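Local coordinates for protein Poly(Beta-D-mannuronate) lyase (Pseudopedobacter saltans, PDB 7O79) that probably cleaves poly(beta-D-mannuronate), a form of alginate, as a beta-helical polysaccharide lyase of family 6, at residues 67-73 and 92-98; 185-191 and 214-218; 282-288 and 346-352; 339-343 and 376-382. All coordinates share one frame; numbering follows the deposited sequence.

Contact 1: residues 67-73 and 92-98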
# COMPACT_ATOMS: atom_id res chain seq x y z
N SER A 67 -12.90 -16.65 -5.93
CA SER A 67 -13.71 -15.45 -6.03
C SER A 67 -14.78 -15.48 -4.95
O SER A 67 -15.57 -16.44 -4.89
CB SER A 67 -14.37 -15.34 -7.41
OG SER A 67 -13.38 -15.21 -8.42
N PHE A 68 -14.82 -14.44 -4.12
CA PHE A 68 -15.90 -14.25 -3.15
C PHE A 68 -17.03 -13.52 -3.88
O PHE A 68 -16.89 -12.33 -4.17
CB PHE A 68 -15.44 -13.42 -1.96
CG PHE A 68 -14.39 -14.07 -1.09
CD1 PHE A 68 -13.05 -13.93 -1.38
CD2 PHE A 68 -14.75 -14.77 0.05
CE1 PHE A 68 -12.07 -14.50 -0.56
CE2 PHE A 68 -13.78 -15.34 0.87
CZ PHE A 68 -12.44 -15.21 0.56
N ASP A 69 -18.13 -14.21 -4.18
CA ASP A 69 -19.18 -13.61 -5.01
C ASP A 69 -20.52 -13.53 -4.30
O ASP A 69 -21.55 -13.42 -4.98
CB ASP A 69 -19.34 -14.37 -6.33
CG ASP A 69 -18.05 -14.44 -7.13
OD1 ASP A 69 -17.21 -13.52 -7.03
OD2 ASP A 69 -17.87 -15.43 -7.87
N ALA A 70 -20.54 -13.59 -2.97
CA ALA A 70 -21.72 -13.33 -2.16
C ALA A 70 -21.25 -12.93 -0.76
O ALA A 70 -20.11 -13.22 -0.38
CB ALA A 70 -22.65 -14.56 -2.11
N PRO A 71 -22.08 -12.21 -0.00
CA PRO A 71 -21.59 -11.64 1.26
C PRO A 71 -21.50 -12.67 2.38
O PRO A 71 -22.10 -13.75 2.33
CB PRO A 71 -22.64 -10.57 1.60
CG PRO A 71 -23.90 -11.07 0.96
CD PRO A 71 -23.44 -11.75 -0.33
N TYR A 72 -20.70 -12.31 3.39
CA TYR A 72 -20.55 -13.07 4.64
C TYR A 72 -19.97 -14.46 4.41
O TYR A 72 -20.41 -15.44 5.02
CB TYR A 72 -21.86 -13.16 5.42
CG TYR A 72 -22.68 -11.90 5.37
CD1 TYR A 72 -22.17 -10.71 5.89
CD2 TYR A 72 -23.94 -11.89 4.81
CE1 TYR A 72 -22.91 -9.54 5.85
CE2 TYR A 72 -24.70 -10.72 4.76
CZ TYR A 72 -24.17 -9.55 5.29
OH TYR A 72 -24.92 -8.40 5.25
N LEU A 73 -18.93 -14.54 3.58
CA LEU A 73 -18.24 -15.79 3.29
C LEU A 73 -16.81 -15.73 3.80
O LEU A 73 -16.13 -14.72 3.65
CB LEU A 73 -18.25 -16.09 1.78
CG LEU A 73 -19.63 -16.19 1.13
CD1 LEU A 73 -19.50 -16.55 -0.33
CD2 LEU A 73 -20.46 -17.23 1.89
N GLN A 92 -10.13 -12.95 -5.35
CA GLN A 92 -10.89 -11.75 -5.67
C GLN A 92 -12.09 -11.59 -4.74
O GLN A 92 -12.90 -12.51 -4.59
CB GLN A 92 -11.34 -11.77 -7.14
CG GLN A 92 -11.89 -10.43 -7.61
CD GLN A 92 -11.81 -10.24 -9.12
OE1 GLN A 92 -10.93 -10.78 -9.78
NE2 GLN A 92 -12.77 -9.49 -9.66
N PHE A 93 -12.19 -10.41 -4.11
CA PHE A 93 -13.32 -10.05 -3.25
C PHE A 93 -14.32 -9.28 -4.10
O PHE A 93 -14.14 -8.08 -4.34
CB PHE A 93 -12.87 -9.20 -2.06
CG PHE A 93 -12.02 -9.94 -1.03
CD1 PHE A 93 -10.65 -10.07 -1.20
CD2 PHE A 93 -12.60 -10.47 0.12
CE1 PHE A 93 -9.86 -10.74 -0.26
CE2 PHE A 93 -11.81 -11.14 1.08
CZ PHE A 93 -10.45 -11.26 0.90
N ASN A 94 -15.38 -9.95 -4.55
CA ASN A 94 -16.39 -9.32 -5.41
C ASN A 94 -17.66 -8.93 -4.66
O ASN A 94 -18.62 -8.50 -5.30
CB ASN A 94 -16.77 -10.24 -6.57
CG ASN A 94 -15.67 -10.33 -7.61
OD1 ASN A 94 -15.12 -9.31 -8.02
ND2 ASN A 94 -15.37 -11.55 -8.06
N SER A 95 -17.68 -9.07 -3.34
CA SER A 95 -18.91 -8.86 -2.57
C SER A 95 -18.52 -8.13 -1.29
O SER A 95 -17.46 -7.50 -1.22
CB SER A 95 -19.61 -10.20 -2.32
OG SER A 95 -20.93 -10.01 -1.85
N ASP A 96 -19.36 -8.22 -0.25
CA ASP A 96 -19.16 -7.45 0.97
C ASP A 96 -19.02 -8.36 2.18
O ASP A 96 -19.58 -9.45 2.23
CB ASP A 96 -20.30 -6.47 1.26
CG ASP A 96 -20.68 -5.61 0.06
OD1 ASP A 96 -19.78 -5.26 -0.74
OD2 ASP A 96 -21.86 -5.24 -0.02
N TYR A 97 -18.23 -7.89 3.16
CA TYR A 97 -18.11 -8.55 4.46
C TYR A 97 -17.66 -10.00 4.32
O TYR A 97 -18.17 -10.89 5.00
CB TYR A 97 -19.42 -8.45 5.25
CG TYR A 97 -19.57 -7.13 5.97
CD1 TYR A 97 -18.83 -6.87 7.12
CD2 TYR A 97 -20.46 -6.16 5.52
CE1 TYR A 97 -18.96 -5.66 7.80
CE2 TYR A 97 -20.60 -4.95 6.18
CZ TYR A 97 -19.85 -4.72 7.33
OH TYR A 97 -19.96 -3.53 8.02
N CYS A 98 -16.71 -10.26 3.42
CA CYS A 98 -16.07 -11.56 3.37
C CYS A 98 -14.70 -11.50 4.04
O CYS A 98 -14.16 -10.42 4.30
CB CYS A 98 -15.94 -12.06 1.92
SG CYS A 98 -17.54 -12.29 1.11
O HOH W 1 -13.85 -13.04 -10.15
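S67 and F68 run parallel to Q92 and F93, with CA of S67 4.7 Å from CA of Q92, and the backbone pairing is closed by bonds from F68 N to Q92 O (2.8 Å) and from N94 N to F68 O. The two phenylalanines carry the apolar half. Both set CG beside the backbone N (chi1 -66° in F68), which turns the rings the same way into an offset stack, centroids of the F68 and F93 rings 4.6 Å apart and planes within 7°. CE2 of F93 lies over one face of F68, while C98 approaches that ring obliquely, its CB 3.5 Å from F68 CD2. Replacing F68 by an alanine would probably leave F93 without a stacking mate on this side and open a gap beside C98. Such in-register stacking of like residues on successive coils is a hallmark of the parallel beta-helix; here F122 extends the stack beyond F93, and L100 packs against both F68 and F93. Just past the strand ends D69 and N94 lie side by side, and N94 ND2 meets D69 OD1 at 2.9 Å nearly head-on, carboxylate and amide planes 27° apart. The amide suits this place because its OD1 also accepts Q92 NE2 and a water joins ND2 to S67 OG. Farther along, Y72 and Y97 take the same left-handed backbone shape: Y72 N bonds to D96 O (3.3 Å), and Y72 CD1 rests 3.6 Å from Y97 CB. Beside them, C98 SG accepts a weak bond from L73 N (3.6 Å).

Contact 2: residues 185-191 and 214-218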
# COMPACT_ATOMS: atom_id res chain seq x y z
N GLU A 185 -9.71 14.46 -5.76
CA GLU A 185 -10.90 15.00 -5.10
C GLU A 185 -10.63 15.26 -3.62
O GLU A 185 -9.90 14.53 -2.95
CB GLU A 185 -12.07 14.02 -5.25
CG GLU A 185 -12.49 13.75 -6.69
CD GLU A 185 -11.84 12.51 -7.26
OE1 GLU A 185 -10.67 12.21 -6.92
OE2 GLU A 185 -12.52 11.81 -8.05
N THR A 186 -11.26 16.31 -3.10
CA THR A 186 -11.07 16.70 -1.70
C THR A 186 -12.37 16.63 -0.90
O THR A 186 -12.45 17.23 0.16
CB THR A 186 -10.48 18.11 -1.61
OG1 THR A 186 -11.41 19.05 -2.14
CG2 THR A 186 -9.18 18.20 -2.40
N GLY A 187 -13.37 15.89 -1.38
CA GLY A 187 -14.57 15.66 -0.61
C GLY A 187 -14.33 14.67 0.53
O GLY A 187 -13.24 14.14 0.69
N ASP A 188 -15.40 14.43 1.31
CA ASP A 188 -15.34 13.57 2.50
C ASP A 188 -15.04 12.11 2.19
O ASP A 188 -14.62 11.36 3.08
CB ASP A 188 -16.67 13.61 3.24
CG ASP A 188 -16.80 14.79 4.15
OD1 ASP A 188 -16.17 15.83 3.87
OD2 ASP A 188 -17.54 14.67 5.16
N ASP A 189 -15.28 11.68 0.96
CA ASP A 189 -15.22 10.29 0.55
C ASP A 189 -13.77 9.82 0.44
O ASP A 189 -12.82 10.57 0.63
CB ASP A 189 -15.97 10.11 -0.77
CG ASP A 189 -16.61 8.73 -0.92
OD1 ASP A 189 -16.44 7.87 -0.04
OD2 ASP A 189 -17.25 8.51 -1.97
N GLY A 190 -13.62 8.54 0.09
CA GLY A 190 -12.33 7.91 -0.09
C GLY A 190 -12.51 6.42 -0.25
O GLY A 190 -13.64 5.91 -0.31
N ALA A 191 -11.37 5.71 -0.33
CA ALA A 191 -11.36 4.25 -0.32
C ALA A 191 -11.48 3.67 1.09
O ALA A 191 -11.99 2.56 1.27
CB ALA A 191 -10.08 3.71 -0.96
N LYS A 214 -3.63 5.88 -4.05
CA LYS A 214 -4.19 6.68 -5.13
C LYS A 214 -5.66 6.95 -4.87
O LYS A 214 -6.52 6.73 -5.73
CB LYS A 214 -3.99 5.98 -6.47
CG LYS A 214 -2.53 5.94 -6.94
CD LYS A 214 -2.43 5.26 -8.31
CE LYS A 214 -1.06 5.54 -8.95
NZ LYS A 214 -0.80 4.65 -10.13
N SER A 215 -5.97 7.39 -3.65
CA SER A 215 -7.34 7.59 -3.17
C SER A 215 -7.23 8.26 -1.80
O SER A 215 -6.12 8.44 -1.28
CB SER A 215 -8.12 6.28 -3.05
OG SER A 215 -7.39 5.32 -2.30
N ASN A 216 -8.38 8.57 -1.19
CA ASN A 216 -8.44 9.27 0.09
C ASN A 216 -8.75 8.35 1.27
O ASN A 216 -9.28 7.25 1.12
CB ASN A 216 -9.51 10.39 0.10
CG ASN A 216 -9.30 11.43 -0.97
OD1 ASN A 216 -8.27 11.44 -1.65
ND2 ASN A 216 -10.24 12.35 -1.08
N ARG A 217 -8.41 8.86 2.46
CA ARG A 217 -8.85 8.34 3.77
C ARG A 217 -8.40 6.92 4.04
O ARG A 217 -9.09 6.15 4.70
CB ARG A 217 -10.36 8.46 3.95
CG ARG A 217 -10.90 9.77 3.48
CD ARG A 217 -11.03 10.69 4.67
NE ARG A 217 -11.41 12.04 4.26
CZ ARG A 217 -11.32 13.11 5.05
NH1 ARG A 217 -10.86 13.00 6.29
NH2 ARG A 217 -11.70 14.30 4.59
N ASN A 218 -7.21 6.60 3.60
CA ASN A 218 -6.62 5.31 3.85
C ASN A 218 -5.77 5.33 5.10
O ASN A 218 -5.31 6.36 5.49
CB ASN A 218 -5.82 4.87 2.64
CG ASN A 218 -6.68 4.75 1.40
OD1 ASN A 218 -7.55 3.96 1.35
ND2 ASN A 218 -6.44 5.57 0.47
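N216 sets its CG beside its own backbone N (chi1 -58°), a turn that carries the amide to the carbonyl of E185, while R217, bent at chi2 (-96°), is laid along the carbonyls of D188 and D189. N216 ND2 gives E185 O an almost straight bond of 2.9 Å; the acceptor lies in the amide plane, but the donor stands 43° above the carbonyl plane and so is not on a lone pair. Asparagine fits because both ends of its short amide are used: OD1 accepts from N238 N, and N238 ND2 also reaches E185 O, an arrangement that fixes the rotation of the group. The backbone returns the grip, A191 N bonding to N216 O at 3.0 Å. Glycine is the apt residue at G190, since a beta carbon would run into N216 O and R217 CG. R217 brings its CG to 3.5 Å from D189 O, and its guanidinium makes a cation-pi contact with F239. At the buried end the methyl of A191 is small enough to sit between two polar groups, its CB 3.4 Å from S215 OG and 3.4 Å from N218 OD1. Those groups are already engaged: N218 ND2 bonds to S215 OG (2.9 Å), and N218 OD1 accepts from F193 N. D189 turns the other way, to a salt bridge with R152, and a phosphate ion, probably from the crystallisation liquor, lies about 5 Å from the side chain of D189. The contact thus joins the loop between strands 175-177 and 194-201 to the turn between strands 209-214 and 219-226, on the next coil of the beta-helix.

Contact 3: residues 282-288 and 346-352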
# COMPACT_ATOMS: atom_id res chain seq x y z
N LEU A 282 8.08 15.34 0.62
CA LEU A 282 6.88 16.10 0.31
C LEU A 282 7.06 16.61 -1.12
O LEU A 282 7.89 17.50 -1.35
CB LEU A 282 6.72 17.26 1.28
CG LEU A 282 6.69 16.85 2.76
CD1 LEU A 282 6.20 18.02 3.58
CD2 LEU A 282 5.85 15.61 2.99
N ILE A 283 6.32 16.04 -2.07
CA ILE A 283 6.61 16.31 -3.48
C ILE A 283 5.91 17.60 -3.92
O ILE A 283 4.91 18.02 -3.34
CB ILE A 283 6.21 15.11 -4.37
CG1 ILE A 283 7.03 15.09 -5.67
CG2 ILE A 283 4.72 15.11 -4.63
CD1 ILE A 283 7.01 13.77 -6.42
N CYS A 284 6.46 18.25 -4.95
CA CYS A 284 5.86 19.48 -5.44
C CYS A 284 4.60 19.16 -6.24
O CYS A 284 4.54 18.19 -7.00
CB CYS A 284 6.85 20.25 -6.31
SG CYS A 284 8.32 20.86 -5.46
N GLY A 285 3.58 19.98 -6.07
CA GLY A 285 2.35 19.78 -6.79
C GLY A 285 2.36 20.50 -8.12
O GLY A 285 3.22 21.35 -8.39
N GLU A 286 1.37 20.17 -8.94
CA GLU A 286 1.24 20.78 -10.26
C GLU A 286 0.19 21.89 -10.27
O GLU A 286 -0.95 21.67 -9.84
CB GLU A 286 0.89 19.74 -11.32
CG GLU A 286 0.99 20.39 -12.69
CD GLU A 286 0.78 19.43 -13.83
OE1 GLU A 286 -0.18 18.63 -13.81
OE2 GLU A 286 1.59 19.52 -14.77
N TYR A 287 0.57 23.05 -10.78
CA TYR A 287 -0.37 24.15 -11.00
C TYR A 287 -1.20 23.88 -12.24
O TYR A 287 -0.65 23.57 -13.30
CB TYR A 287 0.41 25.45 -11.16
CG TYR A 287 -0.41 26.69 -11.43
CD1 TYR A 287 -1.15 27.31 -10.41
CD2 TYR A 287 -0.44 27.26 -12.70
CE1 TYR A 287 -1.89 28.46 -10.66
CE2 TYR A 287 -1.18 28.40 -12.96
CZ TYR A 287 -1.89 29.00 -11.94
OH TYR A 287 -2.60 30.15 -12.22
N ILE A 288 -2.53 24.00 -12.14
CA ILE A 288 -3.43 23.70 -13.25
C ILE A 288 -4.44 24.81 -13.53
O ILE A 288 -5.28 24.65 -14.42
CB ILE A 288 -4.19 22.36 -13.05
CG1 ILE A 288 -5.22 22.50 -11.93
CG2 ILE A 288 -3.23 21.20 -12.83
CD1 ILE A 288 -6.25 21.37 -11.89
N ASP A 346 4.78 20.11 -18.08
CA ASP A 346 4.20 20.04 -16.75
C ASP A 346 4.48 21.36 -16.04
O ASP A 346 5.38 22.12 -16.39
CB ASP A 346 4.76 18.88 -15.91
CG ASP A 346 6.22 19.07 -15.53
OD1 ASP A 346 6.49 19.91 -14.64
OD2 ASP A 346 7.09 18.32 -16.02
N GLN A 347 3.70 21.60 -14.99
CA GLN A 347 3.82 22.79 -14.18
C GLN A 347 4.04 22.39 -12.72
O GLN A 347 3.47 22.98 -11.81
CB GLN A 347 2.59 23.69 -14.38
CG GLN A 347 2.36 23.99 -15.88
CD GLN A 347 1.30 25.04 -16.20
OE1 GLN A 347 1.43 25.76 -17.18
NE2 GLN A 347 0.24 25.11 -15.41
N ARG A 348 4.87 21.34 -12.51
CA ARG A 348 5.18 20.79 -11.18
C ARG A 348 6.11 21.70 -10.38
O ARG A 348 7.28 21.38 -10.12
CB ARG A 348 5.76 19.39 -11.32
CG ARG A 348 4.80 18.38 -11.91
CD ARG A 348 5.60 17.21 -12.38
NE ARG A 348 6.22 16.54 -11.24
CZ ARG A 348 6.78 15.34 -11.33
NH1 ARG A 348 6.80 14.73 -12.51
NH2 ARG A 348 7.32 14.79 -10.25
N MET A 349 5.54 22.80 -9.94
CA MET A 349 6.19 23.89 -9.26
C MET A 349 5.50 24.40 -7.99
O MET A 349 5.93 25.43 -7.45
CB MET A 349 6.42 25.01 -10.28
CG MET A 349 5.09 25.41 -10.96
SD MET A 349 3.84 26.33 -10.22
CE MET A 349 4.56 27.96 -10.05
N LEU A 350 4.54 23.67 -7.43
CA LEU A 350 3.87 24.09 -6.21
C LEU A 350 4.66 23.54 -5.02
O LEU A 350 4.63 22.34 -4.73
CB LEU A 350 2.42 23.62 -6.20
CG LEU A 350 1.54 24.25 -7.29
CD1 LEU A 350 0.15 23.67 -7.27
CD2 LEU A 350 1.48 25.79 -7.17
N LEU A 351 5.37 24.42 -4.32
CA LEU A 351 6.11 24.03 -3.14
C LEU A 351 5.15 23.71 -2.00
O LEU A 351 4.10 24.36 -1.87
CB LEU A 351 7.05 25.16 -2.73
CG LEU A 351 8.14 25.46 -3.76
CD1 LEU A 351 8.98 26.63 -3.31
CD2 LEU A 351 9.00 24.21 -3.97
N PRO A 352 5.48 22.74 -1.14
CA PRO A 352 4.60 22.44 -0.01
C PRO A 352 4.40 23.68 0.85
O PRO A 352 5.30 24.51 0.99
CB PRO A 352 5.35 21.33 0.74
CG PRO A 352 6.27 20.71 -0.33
CD PRO A 352 6.69 21.90 -1.14
O HOH W 2 3.55 20.37 -2.69
O HOH W 3 6.51 17.06 -8.44
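G285 and L350 face each other as an antiparallel hydrogen-bonded pair, G285 N to L350 O at 2.9 Å and L350 N to G285 O at 2.8 Å. M349 and L350 both stand opposite G285, forming a classic beta bulge. One step along, Q347 O is gripped from opposite faces of its plane by Y287 N (3.1 Å) and by M349 N. The Q347 side chain answers: its NE2 gives Y287 O a bond of 2.8 Å, descending on the carbonyl from 49° above its plane. E286 stretches out with CG anti to the backbone N (chi1 -171°), so that OE2 accepts Q347 N at 3.0 Å on its anti lone pair. Apolar groups fill the remainder. M349 SD lies 3.7 Å from Y287 CB and sits obliquely to that ring, a Met-aromatic contact, while P352 CG packs 3.8 Å from L282 CB and the sulfur of C284 meets the branch tip CD2 of L351. A water bridges I283 O to L350 O, and another links C284 O to R348 NE. In the next shell R311 pairs with the E286 carboxylate in a salt bridge, probably favouring its charged form. L292 N and K290 O hold the two ends of the Q347 amide, and F385 meets the Y287 ring edge-to-face. D346 OD1, itself held by N340 ND2, shapes the incoming chain by accepting R348 N in an Asx turn, with an inverse gamma turn centred on R348. The result is a bulged antiparallel bridge between two loops of a parallel beta-helix, each leaving its coil after a short strand.

Contact 4: residues 339-343 and 376-382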
# COMPACT_ATOMS: atom_id res chain seq x y z
N TYR A 339 10.99 19.22 -8.03
CA TYR A 339 10.62 20.56 -8.44
C TYR A 339 11.01 20.79 -9.89
O TYR A 339 12.11 20.42 -10.32
CB TYR A 339 11.32 21.58 -7.54
CG TYR A 339 10.98 23.04 -7.79
CD1 TYR A 339 9.72 23.55 -7.48
CD2 TYR A 339 11.95 23.93 -8.29
CE1 TYR A 339 9.42 24.91 -7.68
CE2 TYR A 339 11.66 25.27 -8.49
CZ TYR A 339 10.40 25.77 -8.18
OH TYR A 339 10.11 27.10 -8.38
N ASN A 340 10.10 21.40 -10.65
CA ASN A 340 10.38 21.84 -12.02
C ASN A 340 10.29 23.36 -12.03
O ASN A 340 9.19 23.91 -12.08
CB ASN A 340 9.41 21.22 -13.02
CG ASN A 340 9.61 21.78 -14.42
OD1 ASN A 340 10.66 22.35 -14.73
ND2 ASN A 340 8.60 21.61 -15.27
N GLY A 341 11.44 24.02 -11.97
CA GLY A 341 11.46 25.46 -12.05
C GLY A 341 11.33 26.04 -13.45
O GLY A 341 11.35 27.26 -13.60
N ASN A 342 11.22 25.19 -14.48
CA ASN A 342 11.06 25.64 -15.86
C ASN A 342 9.77 25.02 -16.38
O ASN A 342 9.79 23.98 -17.05
CB ASN A 342 12.24 25.26 -16.74
CG ASN A 342 13.51 25.98 -16.33
OD1 ASN A 342 13.52 27.19 -16.13
ND2 ASN A 342 14.60 25.22 -16.22
N PRO A 343 8.63 25.63 -16.05
CA PRO A 343 7.35 25.08 -16.49
C PRO A 343 7.29 24.93 -18.00
O PRO A 343 7.75 25.79 -18.75
CB PRO A 343 6.32 26.10 -15.99
CG PRO A 343 7.11 27.25 -15.42
CD PRO A 343 8.49 26.77 -15.12
N PRO A 376 12.28 28.54 -4.37
CA PRO A 376 11.65 28.85 -5.65
C PRO A 376 12.69 29.19 -6.72
O PRO A 376 13.73 29.77 -6.44
CB PRO A 376 10.77 30.07 -5.33
CG PRO A 376 10.49 29.93 -3.88
CD PRO A 376 11.73 29.36 -3.27
N SER A 377 12.40 28.75 -7.94
CA SER A 377 13.11 29.24 -9.11
C SER A 377 13.04 30.76 -9.20
O SER A 377 12.12 31.39 -8.67
CB SER A 377 12.52 28.61 -10.36
OG SER A 377 12.89 29.33 -11.51
N GLN A 378 14.02 31.36 -9.87
CA GLN A 378 13.95 32.78 -10.18
C GLN A 378 13.31 33.04 -11.54
O GLN A 378 13.27 34.20 -11.99
CB GLN A 378 15.35 33.42 -10.12
CG GLN A 378 16.06 33.25 -8.77
CD GLN A 378 15.36 33.98 -7.62
OE1 GLN A 378 14.90 35.12 -7.78
NE2 GLN A 378 15.27 33.33 -6.47
N ASN A 379 12.81 31.99 -12.20
CA ASN A 379 12.14 32.13 -13.48
C ASN A 379 11.05 33.19 -13.38
O ASN A 379 10.21 33.12 -12.48
CB ASN A 379 11.57 30.77 -13.90
CG ASN A 379 11.11 30.73 -15.36
OD1 ASN A 379 10.57 31.71 -15.89
ND2 ASN A 379 11.34 29.59 -16.02
N PRO A 380 11.07 34.21 -14.25
CA PRO A 380 10.12 35.33 -14.10
C PRO A 380 8.66 34.92 -14.12
O PRO A 380 7.85 35.55 -13.43
CB PRO A 380 10.48 36.22 -15.30
CG PRO A 380 11.96 36.00 -15.41
CD PRO A 380 12.05 34.49 -15.32
N ILE A 381 8.29 33.90 -14.89
CA ILE A 381 6.88 33.51 -14.93
C ILE A 381 6.41 32.82 -13.66
O ILE A 381 5.22 32.54 -13.54
CB ILE A 381 6.58 32.61 -16.14
CG1 ILE A 381 7.28 31.27 -15.97
CG2 ILE A 381 6.97 33.31 -17.44
CD1 ILE A 381 6.92 30.30 -17.03
N LEU A 382 7.32 32.53 -12.72
CA LEU A 382 6.95 32.01 -11.41
C LEU A 382 7.10 33.05 -10.29
O LEU A 382 6.98 32.69 -9.11
CB LEU A 382 7.80 30.78 -11.07
CG LEU A 382 7.82 29.67 -12.11
CD1 LEU A 382 8.46 28.43 -11.52
CD2 LEU A 382 6.38 29.37 -12.56
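P343 meets I381 and L382 tip to tip in the tight part of the contact: P343 CG is 3.5 Å from I381 CD1, closer than usual for two carbons, and 3.6 Å from L382 CD2. Proline suits the spot as a rigid apolar knob, and L382 is buried, its other branch CD1 lying near Y339 OH. Y339 extends with CG anti to the backbone N (chi1 -177°), which brings the phenol to the neighbouring loop, where its OH accepts a nearly straight bond from S377 N at 2.9 Å. A phenylalanine in place of Y339 would probably leave S377 N without this acceptor and the start of the 376-382 loop less firmly held. Between them G341 comes so near that a beta carbon would strike S377 CB; its carbonyl receives weak bonds from S377 OG (3.3 Å) and N379 ND2 (3.4 Å). The looser side faces solvent at N342. N379 ND2 reaches N342 OD1 at 3.2 Å, on a lone pair in the carbonyl plane, though the two amides are turned 58° apart and the bond is bent. Inward, Y339 also touches C284 and L351, and L382 packs on M349. Each loop is shaped by its own small polar residue. N340 OD1 closes an Asx turn by accepting N342 N (2.9 Å), and S377 OG accepts N379 N (2.7 Å) in an ST turn that leads to the short 3-10 segment 380-382. This is a surface meeting of two turn-stabilised loops, which leave the beta-helix after its neighbouring strands 333-337 and 371-373.

Overall arrangement
From the N terminus, contact 1 comes first, joining the ends of strands 65-68 and 89-93, and the turns that follow them, on adjacent coils. It closes before contact 2 opens; there the loop after strand 175-177 is tied to the turn after 209-214, the centres of the two contacts about 23 Å apart. Contacts 3 and 4 follow and cross: 282-288, 339-343, 346-352 and 376-382 alternate along the chain. The single loop after strand 333-337 therefore serves both, binding backward to the 280-283 coil and forward to the 371-373 coil. N340 bonds to D346 and R348 within it. Contacts 1 and 4, with centres about 50 Å apart, lie on opposite sides of the chain's centre.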